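PDB 4QGS: alcohol dehydrogenase YqhD from Escherichia coli, which reduces a broad range of short-chain aldehydes to their alcohols with NADPH, using one catalytic zinc ion per subunit. Local coordinates for residues N305-R308 against D309-A313. Residues are numbered along the deposited sequence; the frame is centred on the assembly and turned at random.
Sequences NEKR and DTKRA
Lys311 N donates to Lys307 O at 2.9 Å, which ties Lys307, the first residue past helix 292-306, to Lys311 at the N-cap position of helix 312-323. A water bridges the two sides, accepting from Lys307 NZ and from Thr310 N, each at 3.2 Å.

In apolar packing, the extended methylenes of Lys311 run past Lys307, with CD 3.9 Å from Lys307 CB. Lys307 folds back at chi2 and chi3 (-57° and -64°), which sets its CE beside Thr310 OG1 at 3.4 Å, a carbon-to-oxygen contact.

In this all-helical C-terminal domain of an iron-containing alcohol dehydrogenase, a type I beta turn from Asp309 to Arg312, with Arg312 N bonded to Asp309 O, carries the chain into helix 312-323.

Among the charged groups, Lys307 NZ forms a salt bridge with Asp384. The guanidinium of Arg308 has N-H groups enough for three partners: NH2 donates to Asn305 OD1 at 2.9 Å, in the carbonyl plane, and Asp331 and Asp335 pair with it too. Buried Lys311 needs its long aliphatic stem to cross Lys307 and carry the ammonium inward to Val215 O, Asp274 and Glu381; an alanine here would probably leave those two carboxylates without their shared cation and uncover Lys307 CB.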
ATOM      1  N   ASN A 305       9.755  10.239 -17.933  1.00 18.13           N
ATOM      2  CA  ASN A 305      10.421  10.791 -19.107  1.00 20.11           C
ATOM      3  C   ASN A 305       9.768  10.295 -20.390  1.00 20.76           C
ATOM      4  O   ASN A 305       9.581  11.057 -21.341  1.00 22.29           O
ATOM      5  CB  ASN A 305      11.912  10.447 -19.129  1.00 21.00           C
ATOM      6  CG  ASN A 305      12.572  10.895 -20.418  1.00 27.49           C
ATOM      7  OD1 ASN A 305      12.658  12.095 -20.700  1.00 28.48           O
ATOM      8  ND2 ASN A 305      13.004   9.941 -21.221  1.00 26.35           N
ATOM      9  N   GLU A 306       9.394   9.022 -20.405  1.00 18.05           N
ATOM     10  CA  GLU A 306       8.753   8.436 -21.569  1.00 18.94           C
ATOM     11  C   GLU A 306       7.367   9.042 -21.829  1.00 23.38           C
ATOM     12  O   GLU A 306       6.952   9.199 -22.976  1.00 19.79           O
ATOM     13  CB  GLU A 306       8.647   6.920 -21.393  1.00 22.19           C
ATOM     14  CG  GLU A 306       7.850   6.219 -22.473  1.00 22.01           C
ATOM     15  CD  GLU A 306       8.527   6.283 -23.826  1.00 26.02           C
ATOM     16  OE1 GLU A 306       9.778   6.288 -23.869  1.00 28.84           O
ATOM     17  OE2 GLU A 306       7.803   6.347 -24.842  1.00 30.63           O
ATOM     18  N   LYS A 307       6.660   9.375 -20.758  1.00 17.46           N
ATOM     19  CA  LYS A 307       5.297   9.868 -20.863  1.00 22.32           C
ATOM     20  C   LYS A 307       5.228  11.378 -20.655  1.00 23.24           C
ATOM     21  O   LYS A 307       4.195  11.915 -20.231  1.00 21.37           O
ATOM     22  CB  LYS A 307       4.399   9.150 -19.852  1.00 19.46           C
ATOM     23  CG  LYS A 307       4.285   7.651 -20.063  1.00 20.44           C
ATOM     24  CD  LYS A 307       3.768   7.304 -21.460  1.00 19.65           C
ATOM     25  CE  LYS A 307       2.341   7.814 -21.674  1.00 23.09           C
ATOM     26  NZ  LYS A 307       1.958   7.771 -23.124  1.00 20.87           N
ATOM     27  N   ARG A 308       6.327  12.068 -20.936  1.00 18.99           N
ATOM     28  CA  ARG A 308       6.399  13.495 -20.627  1.00 19.56           C
ATOM     29  C   ARG A 308       5.447  14.307 -21.505  1.00 24.76           C
ATOM     30  O   ARG A 308       5.102  15.432 -21.159  1.00 24.22           O
ATOM     31  CB  ARG A 308       7.829  14.012 -20.783  1.00 23.17           C
ATOM     32  CG  ARG A 308       8.398  13.858 -22.191  1.00 25.17           C
ATOM     33  CD  ARG A 308       9.893  14.080 -22.175  1.00 27.36           C
ATOM     34  NE  ARG A 308      10.230  15.450 -21.815  1.00 29.61           N
ATOM     35  CZ  ARG A 308      11.162  15.787 -20.931  1.00 30.83           C
ATOM     36  NH1 ARG A 308      11.394  17.066 -20.674  1.00 30.99           N
ATOM     37  NH2 ARG A 308      11.860  14.852 -20.301  1.00 28.92           N
ATOM     38  N   ASP A 309       5.030  13.734 -22.630  1.00 20.85           N
ATOM     39  CA  ASP A 309       4.052  14.392 -23.497  1.00 25.77           C
ATOM     40  C   ASP A 309       2.660  14.422 -22.861  1.00 23.77           C
ATOM     41  O   ASP A 309       2.095  15.492 -22.637  1.00 25.90           O
ATOM     42  CB  ASP A 309       3.981  13.691 -24.858  1.00 26.94           C
ATOM     43  CG  ASP A 309       5.230  13.894 -25.682  1.00 33.44           C
ATOM     44  OD1 ASP A 309       5.789  15.011 -25.656  1.00 39.51           O
ATOM     45  OD2 ASP A 309       5.665  12.925 -26.339  1.00 39.91           O
ATOM     46  N   THR A 310       2.096  13.251 -22.586  1.00 21.61           N
ATOM     47  CA  THR A 310       0.742  13.194 -22.055  1.00 21.42           C
ATOM     48  C   THR A 310       0.687  13.712 -20.622  1.00 23.92           C
ATOM     49  O   THR A 310      -0.347  14.208 -20.186  1.00 21.54           O
ATOM     50  CB  THR A 310       0.166  11.767 -22.078  1.00 24.76           C
ATOM     51  OG1 THR A 310       0.990  10.903 -21.285  1.00 24.81           O
ATOM     52  CG2 THR A 310       0.108  11.225 -23.496  1.00 27.03           C
ATOM     53  N   LYS A 311       1.799  13.598 -19.891  1.00 19.25           N
ATOM     54  CA  LYS A 311       1.819  14.046 -18.499  1.00 17.30           C
ATOM     55  C   LYS A 311       2.357  15.461 -18.346  1.00 20.32           C
ATOM     56  O   LYS A 311       2.621  15.916 -17.235  1.00 20.22           O
ATOM     57  CB  LYS A 311       2.676  13.096 -17.645  1.00 17.26           C
ATOM     58  CG  LYS A 311       2.092  11.710 -17.482  1.00 19.19           C
ATOM     59  CD  LYS A 311       3.028  10.857 -16.594  1.00 17.59           C
ATOM     60  CE  LYS A 311       2.488   9.452 -16.418  1.00 19.64           C
ATOM     61  NZ  LYS A 311       1.185   9.424 -15.687  1.00 18.21           N
ATOM     62  N   ARG A 312       2.527  16.159 -19.463  1.00 21.42           N
ATOM     63  CA  ARG A 312       3.264  17.411 -19.456  1.00 20.24           C
ATOM     64  C   ARG A 312       2.710  18.439 -18.459  1.00 18.38           C
ATOM     65  O   ARG A 312       3.461  18.959 -17.640  1.00 19.31           O
ATOM     66  CB  ARG A 312       3.294  18.001 -20.870  1.00 22.58           C
ATOM     67  CG  ARG A 312       3.712  19.435 -20.941  1.00 29.78           C
ATOM     68  CD  ARG A 312       3.307  19.999 -22.290  1.00 39.50           C
ATOM     69  NE  ARG A 312       4.253  20.990 -22.786  1.00 55.20           N
ATOM     70  CZ  ARG A 312       4.150  22.296 -22.566  1.00 60.11           C
ATOM     71  NH1 ARG A 312       3.143  22.789 -21.848  1.00 53.44           N
ATOM     72  NH2 ARG A 312       5.068  23.114 -23.063  1.00 56.97           N
ATOM     73  N   ALA A 313       1.411  18.724 -18.509  1.00 21.47           N
ATOM     74  CA  ALA A 313       0.830  19.735 -17.636  1.00 20.34           C
ATOM     75  C   ALA A 313       1.001  19.407 -16.153  1.00 21.18           C
ATOM     76  O   ALA A 313       1.378  20.273 -15.371  1.00 19.05           O
ATOM     77  CB  ALA A 313      -0.651  19.924 -17.964  1.00 23.29           C
TER
HETATM   78  O   HOH W   1       3.419  10.538 -23.776  1.00 21.39           O